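Local coordinates for protein putative agmatinase (Clostridium difficile, PDB 3LHL) that probably hydrolyses agmatine to putrescine and urea, as a manganese-dependent member of the arginase family, at residues T184-V189 against F231-N236; L10-V15 against Y55-Y60; V100-F105 against I141-D146; I153-I158 against T175-G180. All blocks are in the same frame, centred on the assembly; numbering follows the deposited sequence.

Interaction 1: T184-V189 against F231-N236; sequences TFENIV and FKIIKN
Ile233 lies against Phe185, Glu186 and Val189, and its two branches share the work. Ile233 CG2, anti to its own backbone N, reaches the backbone of the other helix at Glu186 CA (3.7 Å) and also touches Phe185 CD2 and Val189 CG2. At the end of the other branch, Ile233 CD1 sits against the CB of Glu186 at 3.9 Å. The CB of Phe185 points toward helix 231-235, and CG lies anti to the backbone N (chi1 -167°). Ile234 meets that ring at its edge, in its plane, with Ile234 CG1 3.9 Å from Phe185 CE2. Val189 CG2, one turn further along Phe185's own helix, lies 3.4 Å above the ring plane, over its centre. Phe120 and Phe156 also meet the Phe185 ring edge-to-face. Helices 185-189 and 231-235 run nearly parallel, 20° apart with axes 9.9 Å from each other. Near the exposed Glu186 and Asn236 a water donates to Glu186 OE2 and accepts a weak bond from Asn236 ND2. No direct hydrogen bond joins the two segments, so the contact is held by carbon packing, with a water bridge, weak on the Asn236 side, as an added polar link.

Interaction 2: L10-V15 against Y55-Y60; sequences LIVFGV and YNICDY
Three backbone hydrogen bonds tie Leu10 and Val12 to Cys58 and Tyr60. Cys58 N donates to Leu10 O, and Val12 N to Cys58 O, both at 3.0 Å; Tyr60 N then reaches Val12 O at 2.8 Å, with a more bent N-H...O angle of 148°. The apolar contacts divide between the two faces of the sheet. On one, Ile11 CD1 presses on Cys58 CB at 3.4 Å, tight for two carbons, and Ile11 CG2 stands 3.9 Å above the Tyr60 ring plane, offset toward the rim. On the other, Val12 CG2, anti to its carbonyl carbon, meets Ile57 CG2 at 3.9 Å. Asp59 OD1 accepts from Gly61 N and also hydrogen-bonds a methylpentanediol molecule, probably from the crystallisation liquor. Helix 70-86 covers the Ile11 face, helix 258-278 the Leu10 and Ile57 face. This is parallel pairing at one margin of the eight-stranded sheet, strand 57-62 being outermost, in the alpha/beta fold of the arginase family.

Interaction 3: V100-F105 against I141-D146; sequences VTLPAF and IKRIWD
The CB of Ile144 points toward helix 101-105, where its atoms meet Thr101, Leu102 and Phe105. At CB the side chain forks. Ile144 CG2, anti to the backbone N, stands over one face of the Phe105 ring in a CH-pi contact, 4.1 Å from the centroid and shifted toward the rim, with CE2 its closest ring atom. On the other branch (chi1 -69°), Ile144 CG1 passes Phe105 CD2 at 4.1 Å and Leu102 CD1 at 4.3 Å. The chain then extends to Ile144 CD1, which ends 4.0 Å from Thr101 CG2, the two side chains crossing at about a right angle. Beside this, Leu102 CD2 packs on Arg143 CB at 3.8 Å. The guanidinium turns away, its NH1 in a salt bridge with Asp146 OD2 and its NH2 in another with Glu128. Thr101 OG1 hydrogen-bonds Asp245 OD2. The arrangement is two neighbouring helices, 24° from parallel, laid on one face of the arginase-fold sheet, with the Thr101 side chain of the first next to that of the manganese ligand His98.

Interaction 4: I153-I158 against T175-G180; sequences IFQFGI and TYMEIG
Ile153 and Gln155 pair with Tyr176 and Glu178 through backbone bonds that alternate in direction. Tyr176 N donates to Ile153 O at 2.8 Å, Gln155 N to Tyr176 O at 2.7 Å, and Glu178 N to Gln155 O at 2.8 Å. At the corner, where Gly157 has a positive phi, the pattern changes: Glu178 O receives weak bonds from both Gly157 N and Ile158 N, and Gly180 N gives Ile158 O a short bond of 2.6 Å. Helix 163-170 connects the two strands in a beta-alpha-beta unit; strand 176-179 is the outermost of the parallel sheet on this side. On one face Phe154, Phe156 and Tyr176 form an aromatic cluster. Phe154 CD1 meets Tyr176 CB at 3.4 Å, and Phe156 CE1 lies 3.9 Å from Tyr176 CE2. Glu178 OE1 reaches the edge of the Phe156 ring in its plane, the carboxylate turned 88° to the ring. That oxygen and Tyr176 OH both hydrogen-bond Thr184 OG1. On the opposite face Ile158 CG1 packs against CG of selenomethionine Met177 at 3.6 Å, with Phe166 of helix 163-170 against both side chains.

Overall arrangement
Interactions 2 and 4 sit on one parallel sheet, at its two margins, with centres 28 Å apart on opposite sides of the chain's centre. Interactions 1 and 3 are helix pairs that pack onto it. Interaction 4 touches both: Ile188 CG1 of interaction 1 lies 3.5 Å from Phe156 CZ, and Ile153 CD1 lies 3.6 Å from Trp145 CA of interaction 3. Interactions 2 and 3 meet where Val15 CG1 reaches Val100 CG1 at 3.6 Å. The manganese site is nearest interactions 3 and 4, the side chains of Thr101 and Ile158 each lying about 8 Å from a bound manganese ion. Phe185 of interaction 1 is about 12 Å from the metal ligand Asp121, side chain to side chain, and interaction 2 is remote from the site.

Interaction 1: T184-V189 against F231-N236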
loop_
_atom_site.group_PDB
_atom_site.type_symbol
_atom_site.label_atom_id
_atom_site.label_comp_id
_atom_site.label_asym_id
_atom_site.label_seq_id
_atom_site.Cartn_x
_atom_site.Cartn_y
_atom_site.Cartn_z
ATOM N N THR A 184 17.125 1.288 -6.082
ATOM C CA THR A 184 16.838 1.231 -7.508
ATOM C C THR A 184 15.490 1.841 -7.891
ATOM O O THR A 184 15.154 1.904 -9.077
ATOM C CB THR A 184 16.855 -0.222 -8.023
ATOM O OG1 THR A 184 15.787 -0.957 -7.413
ATOM C CG2 THR A 184 18.181 -0.894 -7.692
ATOM N N PHE A 185 14.725 2.300 -6.904
ATOM C CA PHE A 185 13.400 2.863 -7.174
ATOM C C PHE A 185 13.353 3.959 -8.238
ATOM O O PHE A 185 12.488 3.935 -9.115
ATOM C CB PHE A 185 12.754 3.388 -5.891
ATOM C CG PHE A 185 11.278 3.685 -6.037
ATOM C CD1 PHE A 185 10.386 2.680 -6.426
ATOM C CD2 PHE A 185 10.783 4.971 -5.818
ATOM C CE1 PHE A 185 9.019 2.954 -6.597
ATOM C CE2 PHE A 185 9.422 5.258 -5.984
ATOM C CZ PHE A 185 8.536 4.245 -6.377
ATOM N N GLU A 186 14.268 4.921 -8.167
ATOM C CA GLU A 186 14.282 6.006 -9.146
ATOM C C GLU A 186 14.470 5.467 -10.559
ATOM O O GLU A 186 13.816 5.928 -11.495
ATOM C CB GLU A 186 15.377 7.022 -8.820
ATOM C CG GLU A 186 15.417 8.224 -9.768
ATOM C CD GLU A 186 16.305 9.348 -9.253
ATOM O OE1 GLU A 186 17.191 9.074 -8.418
ATOM O OE2 GLU A 186 16.128 10.505 -9.688
ATOM N N ASN A 187 15.355 4.485 -10.711
ATOM C CA ASN A 187 15.590 3.892 -12.018
ATOM C C ASN A 187 14.334 3.197 -12.539
ATOM O O ASN A 187 13.972 3.355 -13.703
ATOM C CB ASN A 187 16.746 2.884 -11.963
ATOM C CG ASN A 187 18.103 3.549 -12.075
ATOM O OD1 ASN A 187 18.216 4.661 -12.580
ATOM N ND2 ASN A 187 19.141 2.863 -11.624
ATOM N N ILE A 188 13.673 2.429 -11.674
ATOM C CA ILE A 188 12.461 1.713 -12.058
ATOM C C ILE A 188 11.348 2.670 -12.450
ATOM O O ILE A 188 10.657 2.450 -13.442
ATOM C CB ILE A 188 11.962 0.791 -10.913
ATOM C CG1 ILE A 188 12.951 -0.363 -10.718
ATOM C CG2 ILE A 188 10.565 0.238 -11.233
ATOM C CD1 ILE A 188 13.210 -1.174 -11.984
ATOM N N VAL A 189 11.184 3.737 -11.678
ATOM C CA VAL A 189 10.142 4.722 -11.949
ATOM C C VAL A 189 10.335 5.426 -13.296
ATOM O O VAL A 189 9.378 5.614 -14.041
ATOM C CB VAL A 189 10.070 5.767 -10.818
ATOM C CG1 VAL A 189 9.067 6.845 -11.168
ATOM C CG2 VAL A 189 9.659 5.082 -9.513
ATOM N N PHE A 231 8.885 9.613 -2.245
ATOM C CA PHE A 231 7.847 10.596 -2.521
ATOM C C PHE A 231 8.364 11.637 -3.509
ATOM O O PHE A 231 7.641 12.066 -4.412
ATOM C CB PHE A 231 7.391 11.268 -1.226
ATOM C CG PHE A 231 6.831 10.307 -0.219
ATOM C CD1 PHE A 231 5.995 9.266 -0.623
ATOM C CD2 PHE A 231 7.136 10.440 1.134
ATOM C CE1 PHE A 231 5.472 8.372 0.303
ATOM C CE2 PHE A 231 6.618 9.553 2.068
ATOM C CZ PHE A 231 5.782 8.513 1.652
ATOM N N LYS A 232 9.624 12.026 -3.345
ATOM C CA LYS A 232 10.233 13.006 -4.229
ATOM C C LYS A 232 10.385 12.398 -5.625
ATOM O O LYS A 232 10.107 13.046 -6.634
ATOM C CB LYS A 232 11.603 13.426 -3.683
ATOM C CG LYS A 232 12.174 14.675 -4.334
ATOM C CD LYS A 232 13.540 15.023 -3.760
ATOM C CE LYS A 232 14.639 14.850 -4.805
ATOM N NZ LYS A 232 14.715 13.458 -5.346
ATOM N N ILE A 233 10.824 11.145 -5.663
ATOM C CA ILE A 233 11.025 10.420 -6.914
ATOM C C ILE A 233 9.722 10.283 -7.703
ATOM O O ILE A 233 9.704 10.424 -8.928
ATOM C CB ILE A 233 11.609 9.024 -6.626
ATOM C CG1 ILE A 233 13.022 9.182 -6.053
ATOM C CG2 ILE A 233 11.596 8.175 -7.888
ATOM C CD1 ILE A 233 13.595 7.926 -5.453
ATOM N N ILE A 234 8.631 10.004 -7.000
ATOM C CA ILE A 234 7.346 9.876 -7.660
ATOM C C ILE A 234 6.887 11.252 -8.134
ATOM O O ILE A 234 6.386 11.395 -9.247
ATOM C CB ILE A 234 6.285 9.270 -6.711
ATOM C CG1 ILE A 234 6.535 7.769 -6.561
ATOM C CG2 ILE A 234 4.881 9.543 -7.238
ATOM C CD1 ILE A 234 5.593 7.091 -5.609
ATOM N N LYS A 235 7.067 12.262 -7.287
ATOM C CA LYS A 235 6.664 13.616 -7.640
ATOM C C LYS A 235 7.348 14.122 -8.907
ATOM O O LYS A 235 6.717 14.782 -9.727
ATOM C CB LYS A 235 6.960 14.589 -6.494
ATOM C CG LYS A 235 6.720 16.051 -6.861
ATOM C CD LYS A 235 6.936 16.971 -5.674
ATOM C CE LYS A 235 6.710 18.431 -6.045
ATOM N NZ LYS A 235 7.737 18.944 -7.004
ATOM N N ASN A 236 8.635 13.817 -9.062
ATOM C CA ASN A 236 9.381 14.273 -10.230
ATOM C C ASN A 236 9.300 13.325 -11.425
ATOM O O ASN A 236 9.873 13.604 -12.476
ATOM C CB ASN A 236 10.861 14.492 -9.872
ATOM C CG ASN A 236 11.059 15.562 -8.809
ATOM O OD1 ASN A 236 10.368 16.579 -8.800
ATOM N ND2 ASN A 236 12.017 15.343 -7.918
HETATM O O HOH W 1 13.887 12.485 -8.636
#

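Interaction 2: L10-V15 against Y55-Y60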
loop_
_atom_site.group_PDB
_atom_site.type_symbol
_atom_site.label_atom_id
_atom_site.label_comp_id
_atom_site.label_asym_id
_atom_site.label_seq_id
_atom_site.Cartn_x
_atom_site.Cartn_y
_atom_site.Cartn_z
ATOM N N LEU A 10 -9.206 12.163 -5.632
ATOM C CA LEU A 10 -8.625 11.133 -4.776
ATOM C C LEU A 10 -9.602 10.810 -3.645
ATOM O O LEU A 10 -9.997 11.694 -2.877
ATOM C CB LEU A 10 -7.296 11.623 -4.196
ATOM C CG LEU A 10 -6.460 10.657 -3.346
ATOM C CD1 LEU A 10 -6.078 9.425 -4.163
ATOM C CD2 LEU A 10 -5.208 11.383 -2.848
ATOM N N ILE A 11 -9.993 9.542 -3.559
ATOM C CA ILE A 11 -10.933 9.083 -2.543
ATOM C C ILE A 11 -10.217 8.158 -1.562
ATOM O O ILE A 11 -9.828 7.037 -1.910
ATOM C CB ILE A 11 -12.112 8.320 -3.187
ATOM C CG1 ILE A 11 -12.717 9.161 -4.321
ATOM C CG2 ILE A 11 -13.166 7.991 -2.130
ATOM C CD1 ILE A 11 -13.241 10.521 -3.889
ATOM N N VAL A 12 -10.053 8.646 -0.338
ATOM C CA VAL A 12 -9.378 7.918 0.729
ATOM C C VAL A 12 -10.396 7.214 1.612
ATOM O O VAL A 12 -11.356 7.830 2.075
ATOM C CB VAL A 12 -8.573 8.882 1.629
ATOM C CG1 VAL A 12 -7.824 8.100 2.686
ATOM C CG2 VAL A 12 -7.629 9.722 0.786
ATOM N N PHE A 13 -10.189 5.924 1.850
ATOM C CA PHE A 13 -11.105 5.179 2.702
ATOM C C PHE A 13 -10.340 4.127 3.485
ATOM O O PHE A 13 -9.281 3.656 3.056
ATOM C CB PHE A 13 -12.244 4.552 1.869
ATOM C CG PHE A 13 -11.801 3.473 0.920
ATOM C CD1 PHE A 13 -11.915 2.130 1.273
ATOM C CD2 PHE A 13 -11.285 3.798 -0.331
ATOM C CE1 PHE A 13 -11.522 1.120 0.392
ATOM C CE2 PHE A 13 -10.886 2.799 -1.221
ATOM C CZ PHE A 13 -11.006 1.456 -0.858
ATOM N N GLY A 14 -10.866 3.785 4.653
ATOM C CA GLY A 14 -10.212 2.802 5.489
ATOM C C GLY A 14 -10.880 1.450 5.417
ATOM O O GLY A 14 -12.074 1.349 5.129
ATOM N N VAL A 15 -10.090 0.412 5.664
ATOM C CA VAL A 15 -10.566 -0.967 5.657
ATOM C C VAL A 15 -9.944 -1.651 6.865
ATOM O O VAL A 15 -8.830 -2.181 6.782
ATOM C CB VAL A 15 -10.126 -1.726 4.383
ATOM C CG1 VAL A 15 -10.600 -3.172 4.455
ATOM C CG2 VAL A 15 -10.690 -1.046 3.142
ATOM N N TYR A 55 -5.879 21.059 -2.521
ATOM C CA TYR A 55 -6.500 19.990 -3.290
ATOM C C TYR A 55 -7.858 19.511 -2.816
ATOM O O TYR A 55 -8.256 19.719 -1.668
ATOM C CB TYR A 55 -5.554 18.786 -3.342
ATOM C CG TYR A 55 -4.149 19.150 -3.743
ATOM C CD1 TYR A 55 -3.850 19.504 -5.059
ATOM C CD2 TYR A 55 -3.124 19.197 -2.794
ATOM C CE1 TYR A 55 -2.565 19.903 -5.420
ATOM C CE2 TYR A 55 -1.836 19.594 -3.143
ATOM C CZ TYR A 55 -1.566 19.948 -4.457
ATOM O OH TYR A 55 -0.304 20.372 -4.803
ATOM N N ASN A 56 -8.564 18.858 -3.730
ATOM C CA ASN A 56 -9.861 18.289 -3.429
ATOM C C ASN A 56 -9.650 16.808 -3.154
ATOM O O ASN A 56 -9.435 16.009 -4.069
ATOM C CB ASN A 56 -10.817 18.480 -4.602
ATOM C CG ASN A 56 -11.304 19.907 -4.720
ATOM O OD1 ASN A 56 -11.949 20.427 -3.809
ATOM N ND2 ASN A 56 -10.996 20.549 -5.840
ATOM N N ILE A 57 -9.685 16.459 -1.876
ATOM C CA ILE A 57 -9.515 15.081 -1.450
ATOM C C ILE A 57 -10.718 14.697 -0.609
ATOM O O ILE A 57 -11.127 15.432 0.287
ATOM C CB ILE A 57 -8.231 14.912 -0.615
ATOM C CG1 ILE A 57 -7.017 15.333 -1.451
ATOM C CG2 ILE A 57 -8.093 13.464 -0.159
ATOM C CD1 ILE A 57 -5.728 15.459 -0.652
ATOM N N CYS A 58 -11.295 13.543 -0.904
ATOM C CA CYS A 58 -12.457 13.090 -0.161
ATOM C C CYS A 58 -12.088 12.074 0.901
ATOM O O CYS A 58 -11.351 11.123 0.635
ATOM C CB CYS A 58 -13.489 12.476 -1.109
ATOM S SG CYS A 58 -14.913 11.742 -0.259
ATOM N N ASP A 59 -12.593 12.296 2.111
ATOM C CA ASP A 59 -12.371 11.382 3.230
ATOM C C ASP A 59 -13.651 10.559 3.311
ATOM O O ASP A 59 -14.629 10.987 3.927
ATOM C CB ASP A 59 -12.177 12.148 4.545
ATOM C CG ASP A 59 -12.067 11.223 5.753
ATOM O OD1 ASP A 59 -12.504 10.058 5.659
ATOM O OD2 ASP A 59 -11.553 11.659 6.807
ATOM N N TYR A 60 -13.645 9.387 2.688
ATOM C CA TYR A 60 -14.821 8.525 2.689
ATOM C C TYR A 60 -15.017 7.768 3.997
ATOM O O TYR A 60 -16.015 7.078 4.170
ATOM C CB TYR A 60 -14.736 7.530 1.529
ATOM C CG TYR A 60 -15.947 7.541 0.615
ATOM C CD1 TYR A 60 -16.587 8.738 0.286
ATOM C CD2 TYR A 60 -16.417 6.362 0.033
ATOM C CE1 TYR A 60 -17.662 8.763 -0.600
ATOM C CE2 TYR A 60 -17.493 6.376 -0.861
ATOM C CZ TYR A 60 -18.110 7.579 -1.174
ATOM O OH TYR A 60 -19.159 7.602 -2.071
#

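Interaction 3: V100-F105 against I141-D146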
loop_
_atom_site.group_PDB
_atom_site.type_symbol
_atom_site.label_atom_id
_atom_site.label_comp_id
_atom_site.label_asym_id
_atom_site.label_seq_id
_atom_site.Cartn_x
_atom_site.Cartn_y
_atom_site.Cartn_z
ATOM N N VAL A 100 -6.254 -6.952 1.719
ATOM C CA VAL A 100 -7.227 -5.986 1.201
ATOM C C VAL A 100 -6.815 -5.433 -0.163
ATOM O O VAL A 100 -7.648 -4.937 -0.919
ATOM C CB VAL A 100 -7.439 -4.776 2.165
ATOM C CG1 VAL A 100 -7.867 -5.267 3.542
ATOM C CG2 VAL A 100 -6.178 -3.938 2.249
ATOM N N THR A 101 -5.525 -5.519 -0.461
ATOM C CA THR A 101 -4.991 -5.041 -1.725
ATOM C C THR A 101 -5.463 -5.865 -2.934
ATOM O O THR A 101 -5.607 -5.330 -4.034
ATOM C CB THR A 101 -3.444 -5.050 -1.684
ATOM O OG1 THR A 101 -2.992 -4.072 -0.739
ATOM C CG2 THR A 101 -2.856 -4.740 -3.056
ATOM N N LEU A 102 -5.718 -7.157 -2.732
ATOM C CA LEU A 102 -6.136 -8.015 -3.840
ATOM C C LEU A 102 -7.419 -7.542 -4.525
ATOM O O LEU A 102 -7.415 -7.277 -5.726
ATOM C CB LEU A 102 -6.273 -9.470 -3.368
ATOM C CG LEU A 102 -6.750 -10.526 -4.374
ATOM C CD1 LEU A 102 -5.952 -10.439 -5.683
ATOM C CD2 LEU A 102 -6.596 -11.906 -3.743
ATOM N N PRO A 103 -8.531 -7.430 -3.776
ATOM C CA PRO A 103 -9.775 -6.974 -4.406
ATOM C C PRO A 103 -9.675 -5.550 -4.944
ATOM O O PRO A 103 -10.252 -5.230 -5.982
ATOM C CB PRO A 103 -10.806 -7.106 -3.284
ATOM C CG PRO A 103 -9.991 -6.955 -2.037
ATOM C CD PRO A 103 -8.757 -7.767 -2.360
ATOM N N ALA A 104 -8.933 -4.703 -4.236
ATOM C CA ALA A 104 -8.760 -3.316 -4.647
ATOM C C ALA A 104 -8.046 -3.284 -5.986
ATOM O O ALA A 104 -8.462 -2.583 -6.915
ATOM C CB ALA A 104 -7.950 -2.558 -3.604
ATOM N N PHE A 105 -6.963 -4.049 -6.077
ATOM C CA PHE A 105 -6.189 -4.118 -7.300
ATOM C C PHE A 105 -7.073 -4.619 -8.430
ATOM O O PHE A 105 -7.045 -4.075 -9.533
ATOM C CB PHE A 105 -5.001 -5.067 -7.151
ATOM C CG PHE A 105 -4.285 -5.315 -8.443
ATOM C CD1 PHE A 105 -3.519 -4.307 -9.029
ATOM C CD2 PHE A 105 -4.456 -6.517 -9.126
ATOM C CE1 PHE A 105 -2.941 -4.494 -10.283
ATOM C CE2 PHE A 105 -3.885 -6.716 -10.375
ATOM C CZ PHE A 105 -3.125 -5.703 -10.959
ATOM N N ILE A 141 0.853 -10.924 -3.245
ATOM C CA ILE A 141 1.550 -10.644 -4.492
ATOM C C ILE A 141 1.496 -11.822 -5.455
ATOM O O ILE A 141 1.489 -11.633 -6.672
ATOM C CB ILE A 141 3.024 -10.232 -4.237
ATOM C CG1 ILE A 141 3.055 -8.969 -3.374
ATOM C CG2 ILE A 141 3.738 -9.952 -5.562
ATOM C CD1 ILE A 141 2.272 -7.808 -3.961
ATOM N N LYS A 142 1.455 -13.039 -4.916
ATOM C CA LYS A 142 1.373 -14.222 -5.761
ATOM C C LYS A 142 0.005 -14.188 -6.438
ATOM O O LYS A 142 -0.118 -14.478 -7.627
ATOM C CB LYS A 142 1.517 -15.493 -4.922
ATOM C CG LYS A 142 1.502 -16.782 -5.736
ATOM C CD LYS A 142 2.662 -16.834 -6.727
ATOM C CE LYS A 142 2.549 -18.035 -7.651
ATOM N NZ LYS A 142 2.555 -19.327 -6.907
ATOM N N ARG A 143 -1.021 -13.819 -5.676
ATOM C CA ARG A 143 -2.372 -13.726 -6.223
ATOM C C ARG A 143 -2.397 -12.706 -7.352
ATOM O O ARG A 143 -3.000 -12.942 -8.398
ATOM C CB ARG A 143 -3.369 -13.299 -5.144
ATOM C CG ARG A 143 -3.654 -14.379 -4.131
ATOM C CD ARG A 143 -4.106 -15.654 -4.830
ATOM N NE ARG A 143 -3.537 -16.805 -4.150
ATOM C CZ ARG A 143 -2.724 -17.688 -4.715
ATOM N NH1 ARG A 143 -2.379 -17.569 -5.989
ATOM N NH2 ARG A 143 -2.234 -18.677 -3.985
ATOM N N ILE A 144 -1.735 -11.574 -7.133
ATOM C CA ILE A 144 -1.684 -10.528 -8.139
ATOM C C ILE A 144 -0.882 -10.966 -9.359
ATOM O O ILE A 144 -1.232 -10.627 -10.484
ATOM C CB ILE A 144 -1.095 -9.229 -7.555
ATOM C CG1 ILE A 144 -2.088 -8.643 -6.540
ATOM C CG2 ILE A 144 -0.770 -8.245 -8.681
ATOM C CD1 ILE A 144 -1.617 -7.383 -5.836
ATOM N N TRP A 145 0.184 -11.726 -9.142
ATOM C CA TRP A 145 0.984 -12.202 -10.259
ATOM C C TRP A 145 0.139 -13.130 -11.140
ATOM O O TRP A 145 0.310 -13.164 -12.359
ATOM C CB TRP A 145 2.216 -12.957 -9.765
ATOM C CG TRP A 145 3.023 -13.529 -10.889
ATOM C CD1 TRP A 145 3.903 -12.860 -11.695
ATOM C CD2 TRP A 145 2.976 -14.877 -11.374
ATOM N NE1 TRP A 145 4.406 -13.712 -12.656
ATOM C CE2 TRP A 145 3.855 -14.955 -12.481
ATOM C CE3 TRP A 145 2.275 -16.028 -10.981
ATOM C CZ2 TRP A 145 4.051 -16.141 -13.202
ATOM C CZ3 TRP A 145 2.469 -17.207 -11.697
ATOM C CH2 TRP A 145 3.352 -17.254 -12.797
ATOM N N ASP A 146 -0.767 -13.884 -10.520
ATOM C CA ASP A 146 -1.635 -14.777 -11.277
ATOM C C ASP A 146 -2.508 -13.956 -12.223
ATOM O O ASP A 146 -3.020 -14.476 -13.212
ATOM C CB ASP A 146 -2.547 -15.595 -10.352
ATOM C CG ASP A 146 -1.821 -16.732 -9.671
ATOM O OD1 ASP A 146 -0.837 -17.243 -10.242
ATOM O OD2 ASP A 146 -2.246 -17.130 -8.568
#

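Interaction 4: I153-I158 against T175-G180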
loop_
_atom_site.group_PDB
_atom_site.type_symbol
_atom_site.label_atom_id
_atom_site.label_comp_id
_atom_site.label_asym_id
_atom_site.label_seq_id
_atom_site.Cartn_x
_atom_site.Cartn_y
_atom_site.Cartn_z
ATOM N N ILE A 153 5.284 -6.663 -12.054
ATOM C CA ILE A 153 5.447 -6.428 -10.627
ATOM C C ILE A 153 6.873 -6.062 -10.244
ATOM O O ILE A 153 7.827 -6.729 -10.648
ATOM C CB ILE A 153 4.999 -7.673 -9.840
ATOM C CG1 ILE A 153 3.574 -8.045 -10.273
ATOM C CG2 ILE A 153 5.067 -7.411 -8.340
ATOM C CD1 ILE A 153 3.064 -9.344 -9.694
ATOM N N PHE A 154 7.000 -4.990 -9.463
ATOM C CA PHE A 154 8.291 -4.488 -8.999
ATOM C C PHE A 154 8.255 -4.375 -7.483
ATOM O O PHE A 154 7.452 -3.630 -6.929
ATOM C CB PHE A 154 8.571 -3.125 -9.632
ATOM C CG PHE A 154 8.646 -3.172 -11.123
ATOM C CD1 PHE A 154 9.877 -3.237 -11.769
ATOM C CD2 PHE A 154 7.480 -3.223 -11.885
ATOM C CE1 PHE A 154 9.948 -3.358 -13.153
ATOM C CE2 PHE A 154 7.540 -3.344 -13.274
ATOM C CZ PHE A 154 8.778 -3.413 -13.907
ATOM N N GLN A 155 9.132 -5.118 -6.820
ATOM C CA GLN A 155 9.166 -5.139 -5.367
ATOM C C GLN A 155 10.415 -4.462 -4.831
ATOM O O GLN A 155 11.494 -4.592 -5.406
ATOM C CB GLN A 155 9.082 -6.591 -4.896
ATOM C CG GLN A 155 8.082 -7.406 -5.720
ATOM C CD GLN A 155 7.845 -8.792 -5.168
ATOM O OE1 GLN A 155 7.261 -8.956 -4.093
ATOM N NE2 GLN A 155 8.299 -9.802 -5.898
ATOM N N PHE A 156 10.257 -3.740 -3.724
ATOM C CA PHE A 156 11.363 -3.007 -3.118
ATOM C C PHE A 156 11.454 -3.164 -1.606
ATOM O O PHE A 156 10.437 -3.188 -0.919
ATOM C CB PHE A 156 11.220 -1.522 -3.439
ATOM C CG PHE A 156 11.246 -1.219 -4.895
ATOM C CD1 PHE A 156 12.446 -0.899 -5.529
ATOM C CD2 PHE A 156 10.074 -1.259 -5.644
ATOM C CE1 PHE A 156 12.476 -0.622 -6.891
ATOM C CE2 PHE A 156 10.097 -0.982 -7.010
ATOM C CZ PHE A 156 11.297 -0.664 -7.633
ATOM N N GLY A 157 12.683 -3.256 -1.105
ATOM C CA GLY A 157 12.910 -3.370 0.326
ATOM C C GLY A 157 12.757 -4.755 0.924
ATOM O O GLY A 157 12.889 -4.924 2.136
ATOM N N ILE A 158 12.492 -5.743 0.076
ATOM C CA ILE A 158 12.293 -7.118 0.524
ATOM C C ILE A 158 13.496 -7.669 1.289
ATOM O O ILE A 158 14.635 -7.553 0.844
ATOM C CB ILE A 158 12.012 -8.054 -0.674
ATOM C CG1 ILE A 158 11.095 -7.359 -1.696
ATOM C CG2 ILE A 158 11.377 -9.357 -0.171
ATOM C CD1 ILE A 158 9.725 -6.962 -1.170
ATOM N N THR A 175 8.980 -11.594 -11.226
ATOM C CA THR A 175 8.770 -10.230 -10.744
ATOM C C THR A 175 10.131 -9.578 -10.624
ATOM O O THR A 175 11.153 -10.261 -10.609
ATOM C CB THR A 175 8.136 -10.175 -9.326
ATOM O OG1 THR A 175 9.137 -10.480 -8.348
ATOM C CG2 THR A 175 6.987 -11.174 -9.193
ATOM N N TYR A 176 10.150 -8.253 -10.556
ATOM C CA TYR A 176 11.402 -7.545 -10.365
ATOM C C TYR A 176 11.468 -7.337 -8.859
ATOM O O TYR A 176 10.487 -6.912 -8.247
ATOM C CB TYR A 176 11.399 -6.181 -11.048
ATOM C CG TYR A 176 12.546 -5.327 -10.570
ATOM C CD1 TYR A 176 13.827 -5.493 -11.094
ATOM C CD2 TYR A 176 12.369 -4.410 -9.530
ATOM C CE1 TYR A 176 14.908 -4.770 -10.596
ATOM C CE2 TYR A 176 13.441 -3.682 -9.024
ATOM C CZ TYR A 176 14.708 -3.868 -9.563
ATOM O OH TYR A 176 15.772 -3.150 -9.071
HETATM N N MSE A 177 12.614 -7.625 -8.259
HETATM C CA MSE A 177 12.736 -7.468 -6.822
HETATM C C MSE A 177 14.064 -6.904 -6.363
HETATM O O MSE A 177 15.117 -7.425 -6.714
HETATM C CB MSE A 177 12.512 -8.818 -6.136
HETATM C CG MSE A 177 12.652 -8.775 -4.626
HETATM SE SE MSE A 177 12.461 -10.519 -3.806
HETATM C CE MSE A 177 10.542 -10.734 -4.001
ATOM N N GLU A 178 14.019 -5.825 -5.588
ATOM C CA GLU A 178 15.253 -5.273 -5.052
ATOM C C GLU A 178 15.281 -5.761 -3.612
ATOM O O GLU A 178 14.409 -5.419 -2.806
ATOM C CB GLU A 178 15.275 -3.746 -5.075
ATOM C CG GLU A 178 16.690 -3.210 -4.849
ATOM C CD GLU A 178 16.735 -1.776 -4.356
ATOM O OE1 GLU A 178 15.993 -0.933 -4.899
ATOM O OE2 GLU A 178 17.531 -1.494 -3.430
ATOM N N ILE A 179 16.277 -6.570 -3.291
ATOM C CA ILE A 179 16.389 -7.124 -1.953
ATOM C C ILE A 179 17.192 -6.243 -1.011
ATOM O O ILE A 179 18.219 -5.682 -1.388
ATOM C CB ILE A 179 17.023 -8.534 -2.012
ATOM C CG1 ILE A 179 16.124 -9.455 -2.846
ATOM C CG2 ILE A 179 17.231 -9.091 -0.599
ATOM C CD1 ILE A 179 16.758 -10.787 -3.188
ATOM N N GLY A 180 16.690 -6.112 0.213
ATOM C CA GLY A 180 17.367 -5.332 1.234
ATOM C C GLY A 180 17.496 -3.836 1.036
ATOM O O GLY A 180 18.266 -3.192 1.749
#